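Long-range contacts in RagB/SusD domain protein (Flavobacterium johnsoniae, PDB 5J5U), which binds chitin and, as a SusD homologue encoded in a polysaccharide utilization locus, probably captures chitin-derived chains at the outer membrane for uptake: residues V216-N220 against V335-Q341; K180-L184 against D221-L225; S60-K64 against I433-Q439. The contacts are given in a common frame with arbitrary orientation. Residue numbers count along the deposited sequence, not the author numbering.

Interaction 1: residues V216-N220 against V335-Q341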
ATOM      1  N   VAL A 216     -12.705  -1.373  14.132  1.00 27.49           N
ATOM      2  CA  VAL A 216     -12.164  -1.453  12.775  1.00 27.31           C
ATOM      3  C   VAL A 216     -12.999  -2.384  11.902  1.00 32.37           C
ATOM      4  O   VAL A 216     -14.109  -2.760  12.278  1.00 36.81           O
ATOM      5  CB  VAL A 216     -10.681  -1.908  12.766  1.00 25.76           C
ATOM      6  CG1 VAL A 216      -9.799  -0.858  13.437  1.00 21.10           C
ATOM      7  CG2 VAL A 216     -10.516  -3.282  13.416  1.00 23.14           C
ATOM      8  N   PHE A 217     -12.471  -2.746  10.735  1.00 28.35           N
ATOM      9  CA  PHE A 217     -13.160  -3.669   9.838  1.00 32.12           C
ATOM     10  C   PHE A 217     -13.538  -4.942  10.583  1.00 28.83           C
ATOM     11  O   PHE A 217     -12.773  -5.409  11.455  1.00 25.35           O
ATOM     12  CB  PHE A 217     -12.285  -4.007   8.634  1.00 31.85           C
ATOM     13  CG  PHE A 217     -12.148  -2.888   7.642  1.00 29.24           C
ATOM     14  CD1 PHE A 217     -13.021  -1.815   7.662  1.00 28.74           C
ATOM     15  CD2 PHE A 217     -11.149  -2.920   6.675  1.00 25.14           C
ATOM     16  CE1 PHE A 217     -12.897  -0.794   6.738  1.00 29.69           C
ATOM     17  CE2 PHE A 217     -11.023  -1.901   5.753  1.00 26.24           C
ATOM     18  CZ  PHE A 217     -11.898  -0.837   5.784  1.00 25.82           C
ATOM     19  N   GLU A 218     -14.715  -5.491  10.273  1.00 26.47           N
ATOM     20  CA  GLU A 218     -15.165  -6.707  10.975  1.00 31.61           C
ATOM     21  C   GLU A 218     -15.145  -7.942  10.076  1.00 28.68           C
ATOM     22  O   GLU A 218     -15.202  -9.057  10.570  1.00 34.34           O
ATOM     23  CB  GLU A 218     -16.558  -6.529  11.589  1.00 32.28           C
ATOM     24  CG  GLU A 218     -16.564  -5.584  12.799  1.00 38.35           C
ATOM     25  CD  GLU A 218     -17.965  -5.193  13.252  1.00 48.56           C
ATOM     26  OE1 GLU A 218     -18.710  -6.102  13.696  1.00 53.06           O
ATOM     27  OE2 GLU A 218     -18.327  -3.995  13.145  1.00 47.83           O
ATOM     28  N   SER A 219     -15.079  -7.738   8.762  1.00 28.72           N
ATOM     29  CA  SER A 219     -14.830  -8.836   7.824  1.00 30.29           C
ATOM     30  C   SER A 219     -14.416  -8.271   6.475  1.00 31.40           C
ATOM     31  O   SER A 219     -14.406  -7.056   6.288  1.00 28.27           O
ATOM     32  CB  SER A 219     -16.066  -9.711   7.632  1.00 24.79           C
ATOM     33  OG  SER A 219     -17.050  -8.989   6.922  1.00 25.50           O
ATOM     34  N   ASN A 220     -14.120  -9.160   5.530  1.00 27.84           N
ATOM     35  CA  ASN A 220     -13.771  -8.773   4.171  1.00 20.82           C
ATOM     36  C   ASN A 220     -14.852  -7.955   3.460  1.00 27.88           C
ATOM     37  O   ASN A 220     -14.567  -7.265   2.479  1.00 27.16           O
ATOM     38  CB  ASN A 220     -13.442 -10.019   3.354  1.00 24.35           C
ATOM     39  CG  ASN A 220     -11.999 -10.478   3.539  1.00 25.80           C
ATOM     40  OD1 ASN A 220     -11.270  -9.968   4.397  1.00 29.45           O
ATOM     41  ND2 ASN A 220     -11.582 -11.442   2.731  1.00 22.84           N
ATOM     42  N   VAL A 335      -7.767  -0.533   1.584  1.00 19.50           N
ATOM     43  CA  VAL A 335      -7.597  -0.892   2.988  1.00 19.96           C
ATOM     44  C   VAL A 335      -8.362  -2.181   3.254  1.00 24.51           C
ATOM     45  O   VAL A 335      -9.465  -2.367   2.735  1.00 19.81           O
ATOM     46  CB  VAL A 335      -8.088   0.215   3.947  1.00 20.98           C
ATOM     47  CG1 VAL A 335      -7.536  -0.027   5.333  1.00 16.76           C
ATOM     48  CG2 VAL A 335      -7.718   1.639   3.423  1.00 13.97           C
ATOM     49  N   SER A 336      -7.806  -3.063   4.076  1.00 20.05           N
ATOM     50  CA  SER A 336      -8.352  -4.406   4.145  1.00 19.60           C
ATOM     51  C   SER A 336      -8.604  -4.893   5.562  1.00 21.90           C
ATOM     52  O   SER A 336      -8.046  -4.361   6.528  1.00 19.72           O
ATOM     53  CB  SER A 336      -7.413  -5.381   3.438  1.00 15.24           C
ATOM     54  OG  SER A 336      -6.242  -5.593   4.200  1.00 16.89           O
ATOM     55  N   TYR A 337      -9.460  -5.909   5.669  1.00 25.28           N
ATOM     56  CA  TYR A 337      -9.743  -6.555   6.947  1.00 24.84           C
ATOM     57  C   TYR A 337      -8.533  -7.376   7.388  1.00 23.44           C
ATOM     58  O   TYR A 337      -8.151  -7.401   8.573  1.00 23.75           O
ATOM     59  CB  TYR A 337     -10.985  -7.447   6.834  1.00 25.45           C
ATOM     60  CG  TYR A 337     -11.265  -8.253   8.088  1.00 27.46           C
ATOM     61  CD1 TYR A 337     -11.579  -7.619   9.280  1.00 23.77           C
ATOM     62  CD2 TYR A 337     -11.223  -9.638   8.077  1.00 30.86           C
ATOM     63  CE1 TYR A 337     -11.834  -8.332  10.425  1.00 23.86           C
ATOM     64  CE2 TYR A 337     -11.483 -10.370   9.230  1.00 30.60           C
ATOM     65  CZ  TYR A 337     -11.788  -9.703  10.400  1.00 31.43           C
ATOM     66  OH  TYR A 337     -12.044 -10.398  11.557  1.00 34.18           O
ATOM     67  N   SER A 338      -7.908  -8.021   6.410  1.00 24.55           N
ATOM     68  CA  SER A 338      -6.679  -8.760   6.650  1.00 26.87           C
ATOM     69  C   SER A 338      -5.648  -7.847   7.307  1.00 22.14           C
ATOM     70  O   SER A 338      -5.060  -8.192   8.336  1.00 22.90           O
ATOM     71  CB  SER A 338      -6.134  -9.345   5.344  1.00 23.62           C
ATOM     72  OG  SER A 338      -4.844  -9.907   5.539  1.00 19.41           O
ATOM     73  N   GLU A 339      -5.444  -6.673   6.715  1.00 24.87           N
ATOM     74  CA  GLU A 339      -4.520  -5.686   7.279  1.00 25.96           C
ATOM     75  C   GLU A 339      -4.860  -5.330   8.734  1.00 21.98           C
ATOM     76  O   GLU A 339      -3.988  -5.362   9.585  1.00 18.94           O
ATOM     77  CB  GLU A 339      -4.502  -4.412   6.418  1.00 21.96           C
ATOM     78  CG  GLU A 339      -4.052  -3.177   7.169  1.00 22.27           C
ATOM     79  CD  GLU A 339      -4.031  -1.939   6.299  1.00 23.64           C
ATOM     80  OE1 GLU A 339      -4.729  -1.946   5.259  1.00 20.01           O
ATOM     81  OE2 GLU A 339      -3.330  -0.959   6.669  1.00 22.47           O
ATOM     82  N   SER A 340      -6.119  -4.994   9.008  1.00 21.25           N
ATOM     83  CA  SER A 340      -6.518  -4.569  10.353  1.00 24.96           C
ATOM     84  C   SER A 340      -6.241  -5.669  11.360  1.00 23.28           C
ATOM     85  O   SER A 340      -5.779  -5.399  12.469  1.00 24.56           O
ATOM     86  CB  SER A 340      -8.002  -4.169  10.404  1.00 20.02           C
ATOM     87  OG  SER A 340      -8.865  -5.275  10.184  1.00 26.94           O
ATOM     88  N   GLN A 341      -6.494  -6.916  10.968  1.00 24.20           N
ATOM     89  CA  GLN A 341      -6.270  -8.028  11.888  1.00 27.17           C
ATOM     90  C   GLN A 341      -4.782  -8.281  12.110  1.00 22.73           C
ATOM     91  O   GLN A 341      -4.362  -8.627  13.215  1.00 27.08           O
ATOM     92  CB  GLN A 341      -6.950  -9.305  11.374  1.00 28.35           C
ATOM     93  CG  GLN A 341      -8.469  -9.218  11.316  1.00 22.51           C
ATOM     94  CD  GLN A 341      -9.051  -8.666  12.606  1.00 29.31           C
ATOM     95  OE1 GLN A 341      -9.143  -9.376  13.602  1.00 26.96           O
ATOM     96  NE2 GLN A 341      -9.443  -7.394  12.591  1.00 26.41           N
TER
HETATM   97  O   HOH W   1      -9.013  -8.320   3.567  1.00 24.43           O

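Interaction 2: residues K180-L184 against D221-L225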
ATOM      1  N   LYS A 180     -19.885   1.929   7.400  1.00 35.33           N
ATOM      2  CA  LYS A 180     -18.642   1.431   6.834  1.00 34.91           C
ATOM      3  C   LYS A 180     -17.590   2.544   6.889  1.00 29.86           C
ATOM      4  O   LYS A 180     -16.406   2.295   7.130  1.00 27.86           O
ATOM      5  CB  LYS A 180     -18.864   0.915   5.407  1.00 30.81           C
ATOM      6  CG  LYS A 180     -19.498  -0.485   5.352  1.00 28.45           C
ATOM      7  CD  LYS A 180     -19.668  -0.956   3.911  1.00 34.80           C
ATOM      8  CE  LYS A 180     -20.018  -2.429   3.813  1.00 32.83           C
ATOM      9  NZ  LYS A 180     -19.152  -3.231   4.704  1.00 40.05           N
ATOM     10  N   TRP A 181     -18.032   3.781   6.710  1.00 26.42           N
ATOM     11  CA  TRP A 181     -17.102   4.887   6.782  1.00 27.47           C
ATOM     12  C   TRP A 181     -16.495   5.017   8.182  1.00 27.94           C
ATOM     13  O   TRP A 181     -15.308   5.342   8.327  1.00 22.50           O
ATOM     14  CB  TRP A 181     -17.779   6.186   6.350  1.00 24.76           C
ATOM     15  CG  TRP A 181     -17.772   6.334   4.863  1.00 28.98           C
ATOM     16  CD1 TRP A 181     -18.808   6.095   4.007  1.00 27.76           C
ATOM     17  CD2 TRP A 181     -16.650   6.685   4.047  1.00 25.16           C
ATOM     18  NE1 TRP A 181     -18.410   6.308   2.712  1.00 25.58           N
ATOM     19  CE2 TRP A 181     -17.089   6.668   2.706  1.00 25.36           C
ATOM     20  CE3 TRP A 181     -15.322   7.017   4.319  1.00 22.86           C
ATOM     21  CZ2 TRP A 181     -16.245   6.976   1.639  1.00 28.74           C
ATOM     22  CZ3 TRP A 181     -14.484   7.332   3.260  1.00 26.68           C
ATOM     23  CH2 TRP A 181     -14.946   7.312   1.936  1.00 28.89           C
ATOM     24  N   LYS A 182     -17.287   4.722   9.210  1.00 31.09           N
ATOM     25  CA  LYS A 182     -16.762   4.742  10.578  1.00 32.56           C
ATOM     26  C   LYS A 182     -15.601   3.768  10.735  1.00 29.14           C
ATOM     27  O   LYS A 182     -14.496   4.153  11.152  1.00 27.85           O
ATOM     28  CB  LYS A 182     -17.864   4.417  11.586  1.00 31.06           C
ATOM     29  CG  LYS A 182     -18.886   5.537  11.731  1.00 30.23           C
ATOM     30  CD  LYS A 182     -19.995   5.198  12.715  1.00 34.70           C
ATOM     31  CE  LYS A 182     -20.726   6.471  13.138  1.00 35.54           C
ATOM     32  NZ  LYS A 182     -20.354   6.950  14.517  1.00 41.68           N
ATOM     33  N   LYS A 183     -15.837   2.513  10.368  1.00 30.44           N
ATOM     34  CA  LYS A 183     -14.812   1.480  10.517  1.00 32.10           C
ATOM     35  C   LYS A 183     -13.603   1.713   9.605  1.00 28.13           C
ATOM     36  O   LYS A 183     -12.478   1.379   9.988  1.00 26.36           O
ATOM     37  CB  LYS A 183     -15.414   0.106  10.252  1.00 28.94           C
ATOM     38  CG  LYS A 183     -16.639  -0.174  11.114  1.00 32.29           C
ATOM     39  CD  LYS A 183     -17.154  -1.582  10.910  1.00 36.63           C
ATOM     40  CE  LYS A 183     -18.283  -1.581   9.888  1.00 28.53           C
ATOM     41  NZ  LYS A 183     -18.745  -2.968   9.620  1.00 39.72           N
ATOM     42  N   LEU A 184     -13.822   2.306   8.426  1.00 23.20           N
ATOM     43  CA  LEU A 184     -12.700   2.674   7.549  1.00 29.76           C
ATOM     44  C   LEU A 184     -11.827   3.718   8.231  1.00 27.87           C
ATOM     45  O   LEU A 184     -10.591   3.642   8.177  1.00 22.76           O
ATOM     46  CB  LEU A 184     -13.178   3.219   6.197  1.00 25.30           C
ATOM     47  CG  LEU A 184     -12.044   3.851   5.373  1.00 28.95           C
ATOM     48  CD1 LEU A 184     -11.068   2.808   4.885  1.00 20.13           C
ATOM     49  CD2 LEU A 184     -12.570   4.675   4.207  1.00 23.02           C
ATOM     50  N   ASP A 221     -16.094  -8.040   3.945  1.00 28.46           N
ATOM     51  CA  ASP A 221     -17.208  -7.259   3.391  1.00 29.24           C
ATOM     52  C   ASP A 221     -17.013  -5.764   3.558  1.00 35.06           C
ATOM     53  O   ASP A 221     -17.584  -4.965   2.818  1.00 32.25           O
ATOM     54  CB  ASP A 221     -18.524  -7.653   4.050  1.00 36.15           C
ATOM     55  CG  ASP A 221     -18.960  -9.043   3.685  1.00 39.58           C
ATOM     56  OD1 ASP A 221     -18.393  -9.596   2.719  1.00 39.97           O
ATOM     57  OD2 ASP A 221     -19.853  -9.584   4.372  1.00 40.91           O
ATOM     58  N   ASP A 222     -16.214  -5.400   4.553  1.00 24.77           N
ATOM     59  CA  ASP A 222     -15.980  -4.011   4.888  1.00 26.31           C
ATOM     60  C   ASP A 222     -14.793  -3.392   4.144  1.00 27.22           C
ATOM     61  O   ASP A 222     -14.582  -2.183   4.223  1.00 26.92           O
ATOM     62  CB  ASP A 222     -15.753  -3.895   6.394  1.00 30.41           C
ATOM     63  CG  ASP A 222     -16.994  -4.238   7.191  1.00 33.73           C
ATOM     64  OD1 ASP A 222     -18.103  -4.044   6.647  1.00 35.19           O
ATOM     65  OD2 ASP A 222     -16.865  -4.680   8.356  1.00 31.80           O
ATOM     66  N   ASN A 223     -14.020  -4.225   3.441  1.00 25.48           N
ATOM     67  CA  ASN A 223     -12.858  -3.771   2.663  1.00 25.90           C
ATOM     68  C   ASN A 223     -13.128  -2.547   1.803  1.00 26.17           C
ATOM     69  O   ASN A 223     -14.202  -2.411   1.233  1.00 25.97           O
ATOM     70  CB  ASN A 223     -12.342  -4.887   1.766  1.00 20.96           C
ATOM     71  CG  ASN A 223     -11.620  -5.940   2.528  1.00 19.99           C
ATOM     72  OD1 ASN A 223     -11.596  -5.902   3.750  1.00 26.75           O
ATOM     73  ND2 ASN A 223     -11.011  -6.890   1.819  1.00 17.04           N
ATOM     74  N   CYS A 224     -12.140  -1.661   1.719  1.00 22.28           N
ATOM     75  CA  CYS A 224     -12.244  -0.495   0.860  1.00 23.66           C
ATOM     76  C   CYS A 224     -11.768  -0.811  -0.565  1.00 24.11           C
ATOM     77  O   CYS A 224     -10.575  -1.000  -0.808  1.00 22.69           O
ATOM     78  CB  CYS A 224     -11.448   0.661   1.449  1.00 18.65           C
ATOM     79  SG  CYS A 224     -11.751   2.176   0.622  1.00 23.16           S
ATOM     80  N   LEU A 225     -12.725  -0.875  -1.486  1.00 30.53           N
ATOM     81  CA  LEU A 225     -12.518  -1.290  -2.879  1.00 24.90           C
ATOM     82  C   LEU A 225     -13.008  -0.271  -3.856  1.00 20.45           C
ATOM     83  O   LEU A 225     -14.012   0.390  -3.612  1.00 26.69           O
ATOM     84  CB  LEU A 225     -13.281  -2.586  -3.193  1.00 25.09           C
ATOM     85  CG  LEU A 225     -12.772  -3.978  -2.879  1.00 31.74           C
ATOM     86  CD1 LEU A 225     -11.299  -4.110  -3.215  1.00 29.55           C
ATOM     87  CD2 LEU A 225     -13.085  -4.300  -1.435  1.00 27.89           C
TER

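Interaction 3: residues S60-K64 against I433-Q439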
ATOM      1  N   SER A  60      13.886  -2.442  -9.178  1.00 11.71           N
ATOM      2  CA  SER A  60      14.559  -3.572  -8.583  1.00 13.55           C
ATOM      3  C   SER A  60      16.050  -3.263  -8.319  1.00 15.29           C
ATOM      4  O   SER A  60      16.551  -3.505  -7.229  1.00 10.97           O
ATOM      5  CB  SER A  60      14.391  -4.781  -9.505  1.00 11.82           C
ATOM      6  OG  SER A  60      14.554  -5.972  -8.791  1.00 17.43           O
ATOM      7  N   LYS A  61      16.731  -2.681  -9.308  1.00 15.71           N
ATOM      8  CA  LYS A  61      18.169  -2.401  -9.189  1.00 15.40           C
ATOM      9  C   LYS A  61      18.509  -1.015  -8.595  1.00 14.15           C
ATOM     10  O   LYS A  61      19.660  -0.779  -8.249  1.00 12.88           O
ATOM     11  CB  LYS A  61      18.838  -2.529 -10.559  1.00 13.16           C
ATOM     12  CG  LYS A  61      18.755  -3.906 -11.149  1.00 16.09           C
ATOM     13  CD  LYS A  61      19.701  -4.074 -12.338  1.00 19.70           C
ATOM     14  CE  LYS A  61      19.353  -3.192 -13.506  1.00 20.69           C
ATOM     15  NZ  LYS A  61      20.197  -3.512 -14.722  1.00 23.75           N
ATOM     16  N   PHE A  62      17.510  -0.134  -8.477  1.00 11.11           N
ATOM     17  CA  PHE A  62      17.647   1.242  -7.951  1.00 11.76           C
ATOM     18  C   PHE A  62      18.337   2.223  -8.927  1.00 11.12           C
ATOM     19  O   PHE A  62      19.515   2.530  -8.810  1.00 12.80           O
ATOM     20  CB  PHE A  62      18.386   1.239  -6.605  1.00 13.70           C
ATOM     21  CG  PHE A  62      17.900   0.167  -5.650  1.00 15.72           C
ATOM     22  CD1 PHE A  62      16.555  -0.223  -5.642  1.00 11.20           C
ATOM     23  CD2 PHE A  62      18.789  -0.455  -4.770  1.00 13.48           C
ATOM     24  CE1 PHE A  62      16.104  -1.194  -4.784  1.00 11.14           C
ATOM     25  CE2 PHE A  62      18.362  -1.427  -3.902  1.00 10.57           C
ATOM     26  CZ  PHE A  62      17.011  -1.817  -3.903  1.00 11.54           C
ATOM     27  N   LYS A  63      17.577   2.706  -9.894  1.00 13.62           N
ATOM     28  CA  LYS A  63      18.037   3.751 -10.787  1.00 12.66           C
ATOM     29  C   LYS A  63      17.017   4.903 -10.788  1.00 11.30           C
ATOM     30  O   LYS A  63      15.809   4.668 -10.782  1.00  8.77           O
ATOM     31  CB  LYS A  63      18.245   3.212 -12.206  1.00 10.53           C
ATOM     32  CG  LYS A  63      19.343   2.198 -12.325  1.00 13.10           C
ATOM     33  CD  LYS A  63      19.671   1.913 -13.780  1.00 15.03           C
ATOM     34  CE  LYS A  63      20.700   0.799 -13.892  1.00 14.33           C
ATOM     35  NZ  LYS A  63      21.012   0.548 -15.309  1.00 18.41           N
ATOM     36  N   LYS A  64      17.508   6.138 -10.768  1.00 12.72           N
ATOM     37  CA  LYS A  64      16.647   7.312 -10.671  1.00 16.03           C
ATOM     38  C   LYS A  64      16.107   7.764 -12.004  1.00 14.87           C
ATOM     39  O   LYS A  64      16.851   7.871 -12.976  1.00 15.17           O
ATOM     40  CB  LYS A  64      17.395   8.495 -10.047  1.00 16.07           C
ATOM     41  CG  LYS A  64      17.991   8.213  -8.718  1.00 18.91           C
ATOM     42  CD  LYS A  64      18.034   9.482  -7.892  1.00 22.84           C
ATOM     43  CE  LYS A  64      19.150  10.403  -8.319  1.00 29.00           C
ATOM     44  NZ  LYS A  64      19.445  11.423  -7.258  1.00 40.86           N
ATOM     45  N   ILE A 433      20.570  -6.894  -3.294  1.00 13.69           N
ATOM     46  CA  ILE A 433      20.771  -6.425  -4.659  1.00 14.92           C
ATOM     47  C   ILE A 433      22.260  -6.180  -4.910  1.00 17.29           C
ATOM     48  O   ILE A 433      22.856  -5.291  -4.308  1.00 16.44           O
ATOM     49  CB  ILE A 433      19.933  -5.135  -4.916  1.00 14.66           C
ATOM     50  CG1 ILE A 433      18.422  -5.456  -4.821  1.00 11.41           C
ATOM     51  CG2 ILE A 433      20.271  -4.504  -6.265  1.00 11.12           C
ATOM     52  CD1 ILE A 433      17.938  -6.408  -5.918  1.00 10.56           C
ATOM     53  N   THR A 434      22.863  -6.953  -5.809  1.00 17.70           N
ATOM     54  CA  THR A 434      24.311  -6.870  -5.993  1.00 21.02           C
ATOM     55  C   THR A 434      24.684  -6.390  -7.392  1.00 17.67           C
ATOM     56  O   THR A 434      25.868  -6.289  -7.721  1.00 19.72           O
ATOM     57  CB  THR A 434      25.000  -8.253  -5.745  1.00 20.88           C
ATOM     58  OG1 THR A 434      24.399  -9.261  -6.570  1.00 21.26           O
ATOM     59  CG2 THR A 434      24.900  -8.665  -4.255  1.00 21.56           C
ATOM     60  N   ASN A 435      23.680  -6.017  -8.181  1.00 13.86           N
ATOM     61  CA  ASN A 435      23.916  -5.462  -9.517  1.00 15.37           C
ATOM     62  C   ASN A 435      24.947  -4.334  -9.510  1.00 20.38           C
ATOM     63  O   ASN A 435      24.878  -3.405  -8.688  1.00 20.10           O
ATOM     64  CB  ASN A 435      22.605  -4.948 -10.110  1.00 16.28           C
ATOM     65  CG  ASN A 435      21.558  -6.022 -10.184  1.00 15.72           C
ATOM     66  OD1 ASN A 435      20.972  -6.402  -9.161  1.00 17.70           O
ATOM     67  ND2 ASN A 435      21.343  -6.557 -11.379  1.00 13.61           N
ATOM     68  N   SER A 436      25.892  -4.408 -10.443  1.00 23.85           N
ATOM     69  CA  SER A 436      27.021  -3.498 -10.441  1.00 17.77           C
ATOM     70  C   SER A 436      26.595  -2.095 -10.864  1.00 18.15           C
ATOM     71  O   SER A 436      27.293  -1.110 -10.588  1.00 18.81           O
ATOM     72  CB  SER A 436      28.117  -4.024 -11.362  1.00 19.50           C
ATOM     73  OG  SER A 436      27.682  -3.971 -12.708  1.00 18.17           O
ATOM     74  N   ASP A 437      25.449  -2.008 -11.528  1.00 16.83           N
ATOM     75  CA  ASP A 437      24.915  -0.716 -11.961  1.00 12.56           C
ATOM     76  C   ASP A 437      23.866  -0.159 -11.006  1.00 14.17           C
ATOM     77  O   ASP A 437      23.165   0.784 -11.356  1.00 18.59           O
ATOM     78  CB  ASP A 437      24.316  -0.805 -13.383  1.00 13.27           C
ATOM     79  CG  ASP A 437      23.290  -1.940 -13.532  1.00 19.13           C
ATOM     80  OD1 ASP A 437      23.288  -2.882 -12.700  1.00 19.40           O
ATOM     81  OD2 ASP A 437      22.482  -1.899 -14.491  1.00 21.49           O
ATOM     82  N   SER A 438      23.740  -0.729  -9.811  1.00 14.45           N
ATOM     83  CA  SER A 438      22.850  -0.139  -8.813  1.00 15.58           C
ATOM     84  C   SER A 438      23.365   1.238  -8.328  1.00 18.33           C
ATOM     85  O   SER A 438      24.460   1.352  -7.769  1.00 11.95           O
ATOM     86  CB  SER A 438      22.680  -1.070  -7.629  1.00 11.89           C
ATOM     87  OG  SER A 438      21.776  -0.520  -6.676  1.00 12.49           O
ATOM     88  N   GLN A 439      22.561   2.280  -8.505  1.00 17.42           N
ATOM     89  CA  GLN A 439      23.047   3.632  -8.192  1.00 16.12           C
ATOM     90  C   GLN A 439      23.210   3.825  -6.693  1.00 14.61           C
ATOM     91  O   GLN A 439      23.864   4.766  -6.283  1.00 18.62           O
ATOM     92  CB  GLN A 439      22.121   4.712  -8.794  1.00 14.31           C
ATOM     93  CG  GLN A 439      22.306   4.870 -10.326  1.00 12.73           C
ATOM     94  CD  GLN A 439      21.195   5.667 -11.051  1.00 18.18           C
ATOM     95  OE1 GLN A 439      20.369   6.358 -10.433  1.00 16.31           O
ATOM     96  NE2 GLN A 439      21.172   5.551 -12.379  1.00 15.69           N
TER
HETATM   97  O   HOH W   2      22.535  -5.570 -13.711  1.00 20.04           O
HETATM   98  O   HOH W   3      19.219   7.056 -13.661  1.00 16.86           O

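Interaction 1: residues V216-N220 against V335-Q341
A capping box starts helix 337-349 in the mainly helical SusD-like fold, and the loop 216-220, which follows helix 201-214, packs against this helix start. Ser336 is the N-cap: its OG accepts from Glu339 N at 2.9 Å, while the reciprocal bond from Ser336 N to Glu339 OE1 is weak at 3.5 Å. Glu339 in turn forms a salt bridge with Arg191 of helix 178-195. No direct hydrogen bond joins the two segments; two aromatic residues do most of the work. The buried ring of Phe217 meets the backbone of the cap edge-on, with Phe217 CE2 3.4 Å from Val335 O and Phe217 CD2 3.4 Å from Ser336 C, and CE2 also lies 4.0 Å from Val335 CG1. Tyr337 reaches back the other way. Its CD1 is 3.7 Å from Phe217 CB, and Ser219 CA sits over its ring in a CH-pi contact, 3.6 Å from the centroid and 10° off the normal. Asn220, whose ND2 is held by Ala367 of helix 357-371, completes the contact through a water that donates to Asn220 OD1 at 2.9 Å and accepts from Ser338 N at 3.1 Å.

Interaction 2: residues K180-L184 against D221-L225
A salt-bridge network ties helix 178-195 to the turn that leads into strand 224-226, one of two antiparallel strands in a small sheet of this mainly helical SusD-like protein. The charged part centres on Asp222, whose carboxylate faces two lysines placed one helical turn apart. Lys183 NZ donates to Asp222 OD2 at 2.8 Å in a charge-reinforced hydrogen bond. Lys180 NZ is paired with Asp222 OD1, but at 2.4 Å the two atoms are modelled too close, so their positions are uncertain and the distance carries no weight. Asp222 OD2 also accepts from Glu218 N in the preceding loop, so the same carboxylate braces its own turn as well as the helix.

The backbone contributes one further bond across the interface: Lys180 NZ donates to Asp221 O at 3.0 Å, a length that shares the uncertainty in the position of the ammonium group. Tyr174 OH is hydrogen-bonded to Asp222 O and adds a loop partner beside the turn.

Apolar contact takes over further along the helix, beside Cys224, whose backbone is hydrogen-bonded to His334 and Val335. Leu184, which also packs on Val335 and on Met110 of helix 98-119, meets buried Cys224 through Leu184 CD1 and Cys224 CB, 4.1 Å apart.

Interaction 3: residues S60-K64 against I433-Q439
Neither segment forms a regular strand, yet their backbones come close, with Lys61 CA 5.2 Å from Ser438 CA and Lys63 CA 5.6 Å from Gln439 CA. Phe62 leaves helix 53-60 with positive phi, and its carbonyl O accepts from Gln439 N at 3.1 Å. In 433-439, a type I beta turn from Asn435 to Ser438 is closed by Ser438 N to Asn435 O, 3.1 Å. Side chains extend the pairing: Ser438 OG donates to Lys61 O at 2.6 Å, and Lys64 N to Gln439 OE1 at 2.9 Å. Asp437 OD2 bridges Lys61 NZ at 2.8 Å and Lys63 NZ at 3.0 Å; both lysines also form salt bridges with Glu57. A water links Lys61 NZ, Asp437 OD1 and Asn435 ND2, the last of which also donates to Gly305 O. Phe62 CZ packs 4.0 Å from Ile433 CG1. The hold between the loops thus depends mainly on hydrogen bonds to backbone groups and on one carboxylate shared by two lysines, with Phe62 and Ile433 adding apolar contact.

How the interactions relate
Interactions 1 and 2 are neighbours, with centres about 8 Å apart, and their segments alternate along the chain. The continuous run 216-225 serves both, meeting the start of helix 337-349 in one and helix 178-195 in the other. Two bonds stitch them together: Tyr337 N to Asn223 OD1 and Cys224 N to Val335 O, both 2.9 Å. Interaction 1 is buried and relies on aromatic packing; interaction 2, partly buried, runs from ion pairs to an apolar end. Interaction 3 lies across the chain's centre, its own centre about 36 Å and 39 Å from theirs. Also partly buried, it joins two loops, where the others each set 216-225 against a helix, through more direct hydrogen bonds, and closes the long loop enclosing them.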